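Local coordinates for T9SS C-terminal target domain-containing protein (Bacteroides cellulosilyticus, PDB 5JVK), which probably hydrolyses O-glycosidic bonds as a family 39 glycoside hydrolase of a gut Bacteroides, carrying a beta sandwich ahead of its eight-stranded parallel barrel, at residues I11-V16 with A87-A92; G393-D398 with P403-A408; K25-N30 with Y71-T76. All blocks are in the same frame, centred on the assembly; numbering follows the deposited sequence.

Contact 1: residues I11-V16 with A87-A92; sequences IQLNPV and AVVNYA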
loop_
_atom_site.group_PDB
_atom_site.type_symbol
_atom_site.label_atom_id
_atom_site.label_comp_id
_atom_site.label_asym_id
_atom_site.label_seq_id
_atom_site.Cartn_x
_atom_site.Cartn_y
_atom_site.Cartn_z
ATOM N N ILE A 11 -9.056 16.709 26.669
ATOM C CA ILE A 11 -9.165 17.062 25.254
ATOM C C ILE A 11 -9.547 15.787 24.500
ATOM O O ILE A 11 -8.753 14.846 24.440
ATOM C CB ILE A 11 -7.830 17.621 24.709
ATOM C CG1 ILE A 11 -7.445 18.913 25.445
ATOM C CG2 ILE A 11 -7.918 17.878 23.206
ATOM C CD1 ILE A 11 -5.986 19.299 25.301
ATOM N N GLN A 12 -10.760 15.751 23.945
ATOM C CA GLN A 12 -11.243 14.591 23.184
ATOM C C GLN A 12 -10.947 14.767 21.694
ATOM O O GLN A 12 -11.581 15.585 21.022
ATOM C CB GLN A 12 -12.747 14.387 23.400
ATOM C CG GLN A 12 -13.318 13.144 22.725
ATOM C CD GLN A 12 -14.782 12.919 23.059
ATOM O OE1 GLN A 12 -15.652 13.683 22.641
ATOM N NE2 GLN A 12 -15.062 11.858 23.807
ATOM N N LEU A 13 -9.988 13.994 21.186
ATOM C CA LEU A 13 -9.668 13.980 19.757
ATOM C C LEU A 13 -10.717 13.201 18.972
ATOM O O LEU A 13 -11.244 12.193 19.452
ATOM C CB LEU A 13 -8.296 13.348 19.509
ATOM C CG LEU A 13 -7.087 14.102 20.057
ATOM C CD1 LEU A 13 -5.851 13.217 19.998
ATOM C CD2 LEU A 13 -6.862 15.399 19.292
ATOM N N ASN A 14 -11.011 13.678 17.763
ATOM C CA ASN A 14 -11.799 12.916 16.800
ATOM C C ASN A 14 -11.027 11.619 16.535
ATOM O O ASN A 14 -9.838 11.681 16.221
ATOM C CB ASN A 14 -11.973 13.718 15.500
ATOM C CG ASN A 14 -12.976 13.096 14.539
ATOM O OD1 ASN A 14 -13.163 11.880 14.493
ATOM N ND2 ASN A 14 -13.615 13.941 13.744
ATOM N N PRO A 15 -11.679 10.447 16.702
ATOM C CA PRO A 15 -11.014 9.174 16.377
ATOM C C PRO A 15 -10.522 9.075 14.932
ATOM O O PRO A 15 -9.526 8.403 14.675
ATOM C CB PRO A 15 -12.105 8.128 16.634
ATOM C CG PRO A 15 -13.000 8.759 17.634
ATOM C CD PRO A 15 -13.007 10.222 17.304
ATOM N N VAL A 16 -11.228 9.730 14.014
ATOM C CA VAL A 16 -10.833 9.825 12.616
ATOM C C VAL A 16 -10.106 11.160 12.403
ATOM O O VAL A 16 -10.739 12.219 12.405
ATOM C CB VAL A 16 -12.069 9.724 11.691
ATOM C CG1 VAL A 16 -11.677 9.865 10.225
ATOM C CG2 VAL A 16 -12.805 8.409 11.932
ATOM N N ALA A 87 -2.087 19.152 23.516
ATOM C CA ALA A 87 -1.992 17.960 22.675
ATOM C C ALA A 87 -1.474 18.331 21.287
ATOM O O ALA A 87 -1.747 19.430 20.789
ATOM C CB ALA A 87 -3.345 17.275 22.572
ATOM N N VAL A 88 -0.710 17.420 20.684
ATOM C CA VAL A 88 -0.206 17.581 19.317
ATOM C C VAL A 88 -0.389 16.270 18.552
ATOM O O VAL A 88 0.128 15.229 18.961
ATOM C CB VAL A 88 1.281 18.001 19.282
ATOM C CG1 VAL A 88 1.748 18.214 17.842
ATOM C CG2 VAL A 88 1.502 19.267 20.104
ATOM N N VAL A 89 -1.152 16.335 17.461
ATOM C CA VAL A 89 -1.302 15.225 16.513
ATOM C C VAL A 89 -1.288 15.776 15.088
ATOM O O VAL A 89 -1.257 16.992 14.888
ATOM C CB VAL A 89 -2.601 14.413 16.753
ATOM C CG1 VAL A 89 -2.536 13.689 18.089
ATOM C CG2 VAL A 89 -3.843 15.296 16.676
ATOM N N ASN A 90 -1.304 14.882 14.105
ATOM C CA ASN A 90 -1.406 15.271 12.700
ATOM C C ASN A 90 -2.827 15.060 12.182
ATOM O O ASN A 90 -3.589 14.255 12.729
ATOM C CB ASN A 90 -0.392 14.497 11.858
ATOM C CG ASN A 90 1.039 14.886 12.178
ATOM O OD1 ASN A 90 1.767 14.136 12.826
ATOM N ND2 ASN A 90 1.446 16.072 11.734
ATOM N N TYR A 91 -3.169 15.808 11.134
ATOM C CA TYR A 91 -4.498 15.783 10.532
ATOM C C TYR A 91 -4.369 15.909 9.013
ATOM O O TYR A 91 -3.813 16.885 8.509
ATOM C CB TYR A 91 -5.347 16.923 11.099
ATOM C CG TYR A 91 -6.826 16.798 10.811
ATOM C CD1 TYR A 91 -7.634 15.947 11.567
ATOM C CD2 TYR A 91 -7.422 17.535 9.787
ATOM C CE1 TYR A 91 -8.992 15.829 11.307
ATOM C CE2 TYR A 91 -8.780 17.422 9.518
ATOM C CZ TYR A 91 -9.560 16.569 10.279
ATOM O OH TYR A 91 -10.905 16.458 10.014
ATOM N N ALA A 92 -4.881 14.910 8.298
ATOM C CA ALA A 92 -4.745 14.832 6.846
ATOM C C ALA A 92 -6.028 15.306 6.167
ATOM O O ALA A 92 -7.073 14.668 6.300
ATOM C CB ALA A 92 -4.419 13.403 6.431
HETATM O O HOH W 1 -12.206 14.210 10.756
#
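Leu13 and Val89 meet tip to tip, forming the closest apolar pair of this contact. Both branches of each side chain are engaged: CD1 of Leu13 lies 3.9 Å from CG1 of Val89, and CD2 of Leu13 lies 4.0 Å from CG2 of Val89. Two residues earlier on both segments the packing is looser, with Ile11 CD1 4.3 Å from Ala87 CB.

The polar link is at the other end and runs through one water. That water donates to Val16 O at 3.0 Å and sits 2.7 Å from Tyr91 OH. With CG anti to the backbone N (chi1 -166°), the Tyr91 ring swings its hydroxyl toward 11-16. Val16 is itself held by an Asx turn, its N giving a 2.9 Å bond to Asn14 OD1 from above the amide carbonyl plane, while Asn14 ND2 reaches Asn26 O.

Strands 11-13 and 83-94 lie in facing sheets of a beta sandwich, and no direct hydrogen bond joins the two segments, whose directions differ by 20°. Strand 11-13 pairs with 23-30 and 83-94 with 69-78, and Leu75 of strand 69-78 touches Ile11 and Leu13. Helix 118-127 packs on Val16 through Arg123, Leu124 and Met127.

Contact 2: residues G393-D398 with P403-A408; sequences GLLRSD and PSYQAA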
loop_
_atom_site.group_PDB
_atom_site.type_symbol
_atom_site.label_atom_id
_atom_site.label_comp_id
_atom_site.label_asym_id
_atom_site.label_seq_id
_atom_site.Cartn_x
_atom_site.Cartn_y
_atom_site.Cartn_z
ATOM N N GLY A 393 4.148 1.840 8.874
ATOM C CA GLY A 393 2.767 2.286 8.700
ATOM C C GLY A 393 2.537 3.606 7.983
ATOM O O GLY A 393 3.431 4.449 7.898
ATOM N N LEU A 394 1.325 3.758 7.454
ATOM C CA LEU A 394 0.796 5.047 6.995
ATOM C C LEU A 394 0.169 5.813 8.163
ATOM O O LEU A 394 0.194 7.044 8.188
ATOM C CB LEU A 394 -0.242 4.845 5.887
ATOM C CG LEU A 394 0.156 3.957 4.705
ATOM C CD1 LEU A 394 -0.988 3.858 3.709
ATOM C CD2 LEU A 394 1.414 4.459 4.015
ATOM N N LEU A 395 -0.409 5.075 9.109
ATOM C CA LEU A 395 -0.898 5.629 10.370
ATOM C C LEU A 395 -0.012 5.159 11.514
ATOM O O LEU A 395 0.605 4.095 11.433
ATOM C CB LEU A 395 -2.331 5.166 10.642
ATOM C CG LEU A 395 -3.376 5.404 9.555
ATOM C CD1 LEU A 395 -4.707 4.812 9.991
ATOM C CD2 LEU A 395 -3.520 6.886 9.247
ATOM N N ARG A 396 0.029 5.952 12.581
ATOM C CA ARG A 396 0.686 5.558 13.826
ATOM C C ARG A 396 -0.248 4.654 14.622
ATOM O O ARG A 396 -1.410 4.468 14.247
ATOM C CB ARG A 396 1.051 6.790 14.649
ATOM C CG ARG A 396 1.960 7.761 13.918
ATOM C CD ARG A 396 2.652 8.714 14.875
ATOM N NE ARG A 396 3.735 9.431 14.206
ATOM C CZ ARG A 396 3.590 10.516 13.439
ATOM N NH1 ARG A 396 2.386 11.060 13.214
ATOM N NH2 ARG A 396 4.672 11.067 12.885
ATOM N N SER A 397 0.256 4.097 15.720
ATOM C CA SER A 397 -0.541 3.210 16.588
ATOM C C SER A 397 -1.813 3.877 17.138
ATOM O O SER A 397 -2.830 3.207 17.322
ATOM C CB SER A 397 0.309 2.683 17.748
ATOM O OG SER A 397 0.669 3.735 18.623
ATOM N N ASP A 398 -1.757 5.192 17.369
ATOM C CA ASP A 398 -2.927 5.972 17.819
ATOM C C ASP A 398 -3.829 6.482 16.674
ATOM O O ASP A 398 -4.622 7.407 16.878
ATOM C CB ASP A 398 -2.482 7.139 18.728
ATOM C CG ASP A 398 -1.593 8.159 18.016
ATOM O OD1 ASP A 398 -1.039 9.038 18.707
ATOM O OD2 ASP A 398 -1.429 8.085 16.781
ATOM N N PRO A 403 2.967 11.434 7.089
ATOM C CA PRO A 403 2.983 12.035 5.741
ATOM C C PRO A 403 2.723 11.060 4.582
ATOM O O PRO A 403 2.145 11.461 3.571
ATOM C CB PRO A 403 4.397 12.611 5.638
ATOM C CG PRO A 403 4.756 12.946 7.038
ATOM C CD PRO A 403 4.140 11.862 7.878
ATOM N N SER A 404 3.144 9.802 4.736
ATOM C CA SER A 404 2.929 8.768 3.724
ATOM C C SER A 404 1.456 8.498 3.420
ATOM O O SER A 404 1.116 8.120 2.293
ATOM C CB SER A 404 3.629 7.469 4.130
ATOM O OG SER A 404 3.200 7.038 5.405
ATOM N N TYR A 405 0.591 8.688 4.416
ATOM C CA TYR A 405 -0.852 8.596 4.210
ATOM C C TYR A 405 -1.331 9.649 3.213
ATOM O O TYR A 405 -2.065 9.332 2.276
ATOM C CB TYR A 405 -1.611 8.757 5.531
ATOM C CG TYR A 405 -3.090 8.522 5.376
ATOM C CD1 TYR A 405 -3.937 9.542 4.934
ATOM C CD2 TYR A 405 -3.646 7.275 5.640
ATOM C CE1 TYR A 405 -5.293 9.326 4.769
ATOM C CE2 TYR A 405 -5.005 7.051 5.485
ATOM C CZ TYR A 405 -5.823 8.080 5.046
ATOM O OH TYR A 405 -7.165 7.859 4.886
ATOM N N GLN A 406 -0.928 10.897 3.443
ATOM C CA GLN A 406 -1.277 12.016 2.567
ATOM C C GLN A 406 -0.793 11.753 1.142
ATOM O O GLN A 406 -1.539 11.955 0.183
ATOM C CB GLN A 406 -0.653 13.318 3.084
ATOM C CG GLN A 406 -1.138 14.585 2.386
ATOM C CD GLN A 406 -2.478 15.091 2.895
ATOM O OE1 GLN A 406 -2.902 14.777 4.007
ATOM N NE2 GLN A 406 -3.147 15.898 2.076
ATOM N N ALA A 407 0.456 11.310 1.018
ATOM C CA ALA A 407 1.051 10.986 -0.284
ATOM C C ALA A 407 0.290 9.890 -1.028
ATOM O O ALA A 407 0.147 9.964 -2.245
ATOM C CB ALA A 407 2.511 10.590 -0.115
ATOM N N ALA A 408 -0.196 8.889 -0.294
ATOM C CA ALA A 408 -0.996 7.799 -0.868
ATOM C C ALA A 408 -2.343 8.282 -1.418
ATOM O O ALA A 408 -2.733 7.918 -2.528
ATOM C CB ALA A 408 -1.218 6.704 0.166
#
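The irregular backbone of 393-398 runs past the first turns of helix 403-415 and comes closest where the CA atoms of Leu394 and Tyr405 stand 4.8 Å apart. Within the helix Ala407 N bonds to Pro403 O and Ala408 N to Ser404 O, but no hydrogen bond crosses between the two segments.

Leu394 carries much of the contact. Its CD2 packs on Ser404, 3.4 Å from OG, and its CB comes up at the edge of the Tyr405 ring, near the ring plane. The carbonyl takes part too: Leu394 O rests 3.6 Å from Tyr405 CB. Leu395 and Tyr405 then lie side by side, pointing the same way, and Leu395 CD2 touches Tyr405 CD2 at 3.6 Å. The tyrosine's first torsion of -174°, with CG anti to the backbone N, lays the ring alongside this leucine.

The polar ends of the helix residues look elsewhere. Ser404 OG bonds to Gln353 OE1, and Tyr405 OH bonds to Leu124 O, so the buried hydroxyls are satisfied and each ties the helix to another part of the barrel's outer layer. Gly393 O is gripped by Gln353 NE2 and Lys402 NZ.

Leu357 of helix 350-366 touches both Leu394 and Ala408. In this (beta/alpha)8 barrel the loop after the eighth strand, 373-375, packs on the helix that follows it: the chain makes a long excursion and folds a late part of that loop, 393-398, against the helix.

Contact 3: residues K25-N30 with Y71-T76; sequences KNVAKN and YTLELT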
loop_
_atom_site.group_PDB
_atom_site.type_symbol
_atom_site.label_atom_id
_atom_site.label_comp_id
_atom_site.label_asym_id
_atom_site.label_seq_id
_atom_site.Cartn_x
_atom_site.Cartn_y
_atom_site.Cartn_z
ATOM N N LYS A 25 -13.797 21.304 9.561
ATOM C CA LYS A 25 -13.217 20.089 10.122
ATOM C C LYS A 25 -13.414 20.030 11.636
ATOM O O LYS A 25 -12.836 20.826 12.376
ATOM C CB LYS A 25 -11.726 20.012 9.768
ATOM C CG LYS A 25 -11.419 20.115 8.275
ATOM C CD LYS A 25 -12.173 19.084 7.442
ATOM C CE LYS A 25 -11.843 19.196 5.964
ATOM N NZ LYS A 25 -12.699 18.288 5.149
ATOM N N ASN A 26 -14.246 19.083 12.075
ATOM C CA ASN A 26 -14.511 18.841 13.491
ATOM C C ASN A 26 -13.367 17.995 14.065
ATOM O O ASN A 26 -13.448 16.765 14.119
ATOM C CB ASN A 26 -15.877 18.146 13.653
ATOM C CG ASN A 26 -16.380 18.124 15.094
ATOM O OD1 ASN A 26 -15.745 18.647 16.011
ATOM N ND2 ASN A 26 -17.546 17.515 15.293
ATOM N N VAL A 27 -12.300 18.673 14.483
ATOM C CA VAL A 27 -11.066 18.007 14.930
ATOM C C VAL A 27 -11.114 17.453 16.362
ATOM O O VAL A 27 -10.529 16.401 16.630
ATOM C CB VAL A 27 -9.815 18.914 14.768
ATOM C CG1 VAL A 27 -9.695 19.403 13.330
ATOM C CG2 VAL A 27 -9.814 20.084 15.753
ATOM N N ALA A 28 -11.795 18.151 17.273
ATOM C CA ALA A 28 -11.814 17.766 18.691
ATOM C C ALA A 28 -12.996 18.367 19.457
ATOM O O ALA A 28 -13.761 19.160 18.907
ATOM C CB ALA A 28 -10.500 18.169 19.350
ATOM N N LYS A 29 -13.138 17.968 20.722
ATOM C CA LYS A 29 -14.177 18.483 21.622
ATOM C C LYS A 29 -13.573 18.906 22.963
ATOM O O LYS A 29 -12.669 18.248 23.484
ATOM C CB LYS A 29 -15.253 17.416 21.854
ATOM C CG LYS A 29 -16.473 17.901 22.623
ATOM C CD LYS A 29 -17.573 16.852 22.637
ATOM C CE LYS A 29 -18.735 17.275 23.524
ATOM N NZ LYS A 29 -19.869 16.311 23.452
ATOM N N ASN A 30 -14.088 20.004 23.512
ATOM C CA ASN A 30 -13.669 20.507 24.817
ATOM C C ASN A 30 -14.463 19.779 25.903
ATOM O O ASN A 30 -15.685 19.927 25.980
ATOM C CB ASN A 30 -13.916 22.019 24.893
ATOM C CG ASN A 30 -13.228 22.683 26.078
ATOM O OD1 ASN A 30 -12.880 22.036 27.066
ATOM N ND2 ASN A 30 -13.033 23.995 25.983
ATOM N N TYR A 71 -1.531 18.388 7.832
ATOM C CA TYR A 71 -1.450 19.419 8.868
ATOM C C TYR A 71 -0.961 18.858 10.194
ATOM O O TYR A 71 -1.225 17.700 10.518
ATOM C CB TYR A 71 -2.822 20.072 9.076
ATOM C CG TYR A 71 -3.289 20.892 7.900
ATOM C CD1 TYR A 71 -3.089 22.273 7.864
ATOM C CD2 TYR A 71 -3.930 20.293 6.816
ATOM C CE1 TYR A 71 -3.516 23.033 6.786
ATOM C CE2 TYR A 71 -4.357 21.045 5.730
ATOM C CZ TYR A 71 -4.146 22.414 5.720
ATOM O OH TYR A 71 -4.564 23.164 4.651
ATOM N N THR A 72 -0.238 19.689 10.943
ATOM C CA THR A 72 0.030 19.448 12.358
ATOM C C THR A 72 -1.054 20.185 13.146
ATOM O O THR A 72 -1.276 21.381 12.932
ATOM C CB THR A 72 1.421 19.967 12.777
ATOM O OG1 THR A 72 2.429 19.382 11.944
ATOM C CG2 THR A 72 1.720 19.618 14.232
ATOM N N LEU A 73 -1.727 19.462 14.039
ATOM C CA LEU A 73 -2.785 20.013 14.885
ATOM C C LEU A 73 -2.229 20.291 16.282
ATOM O O LEU A 73 -1.961 19.355 17.036
ATOM C CB LEU A 73 -3.959 19.029 14.964
ATOM C CG LEU A 73 -5.129 19.339 15.905
ATOM C CD1 LEU A 73 -5.761 20.694 15.621
ATOM C CD2 LEU A 73 -6.167 18.235 15.799
ATOM N N GLU A 74 -2.052 21.571 16.612
ATOM C CA GLU A 74 -1.606 22.002 17.944
ATOM C C GLU A 74 -2.821 22.415 18.774
ATOM O O GLU A 74 -3.510 23.372 18.419
ATOM C CB GLU A 74 -0.635 23.183 17.827
ATOM C CG GLU A 74 0.687 22.844 17.151
ATOM C CD GLU A 74 1.417 24.061 16.598
ATOM O OE1 GLU A 74 1.276 25.168 17.165
ATOM O OE2 GLU A 74 2.144 23.904 15.590
ATOM N N LEU A 75 -3.081 21.694 19.866
ATOM C CA LEU A 75 -4.230 21.961 20.746
ATOM C C LEU A 75 -3.770 22.471 22.112
ATOM O O LEU A 75 -2.793 21.967 22.670
ATOM C CB LEU A 75 -5.078 20.697 20.920
ATOM C CG LEU A 75 -5.907 20.272 19.703
ATOM C CD1 LEU A 75 -6.387 18.834 19.841
ATOM C CD2 LEU A 75 -7.089 21.205 19.485
ATOM N N THR A 76 -4.488 23.468 22.637
ATOM C CA THR A 76 -4.170 24.098 23.923
ATOM C C THR A 76 -5.448 24.395 24.711
ATOM O O THR A 76 -6.269 25.212 24.282
ATOM C CB THR A 76 -3.387 25.413 23.715
ATOM O OG1 THR A 76 -2.177 25.143 22.998
ATOM C CG2 THR A 76 -3.042 26.078 25.052
#
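Val27 and Ala28 are the two residues of 25-30 that touch the strand opposite, and they do so through Leu73 and Leu75. The contact is purely apolar, and no hydrogen bond passes between the segments.

The approach begins at Asn26, the centre of an inverse gamma turn. At Val27 the backbone departs from the extended form, with psi at -36°. Lys25 pairs with Ile63 and Ala28 with Leu61, leaving one residue more on this strand than on its partner, consistent with a beta bulge. The consequence is that Val27 and the next residue both face 71-76, which neighbours in a regular strand would not do.

The valine and Leu73 cross obliquely, their CA atoms 8.5 Å apart. Leu73 CD2 sits 3.9 Å from Val27 CB, and Val27 CG2 lies in the fork of the leucine, 4.1 Å from both CD1 and CD2. Leu73 brings this fork across with CG anti to its backbone N (chi1 174°).

Ala28 follows with a single, lighter touch, its CB 4.2 Å from Leu75 CD1. The methyl is short, so the leucine bridges most of the gap, which measures 8.9 Å between the CA atoms of Ala28 and Leu75. Leu75 makes this reach with one branch, CG standing beside the backbone N and opposite the carbonyl carbon (chi1 -72°).

All four touching residues are buried in the apolar interior between the two sheets of the sandwich. On one sheet, strand 23-30 is the middle strand, flanked by 11-13 and 60-65. On the other, 69-78 runs between 83-94 and 37-44, which add Val89 and Leu42 against Leu73; Leu61 of strand 60-65 meets Leu75.

In the fold
From the N terminus, strand 11-13 opens the longest loop, which contact 1 closes at 87-92 after 70 intervening residues. Contact 3 lies wholly within that span, joining 25-30 to 71-76. The two share the same pair of facing sheets: 11-13 neighbours 23-30 in one, 83-94 neighbours 69-78 in the other, and their centres are only about 6 Å apart. Contact 2 comes later in series, closing a short loop of four residues within the last beta-to-alpha connection of the barrel. It nevertheless meets contact 1 in space, where Asn90 OD1 is bonded to Arg396 NH1 and Ala92 packs on Tyr405 and Gln406, so that strand 83-94 links sandwich to barrel.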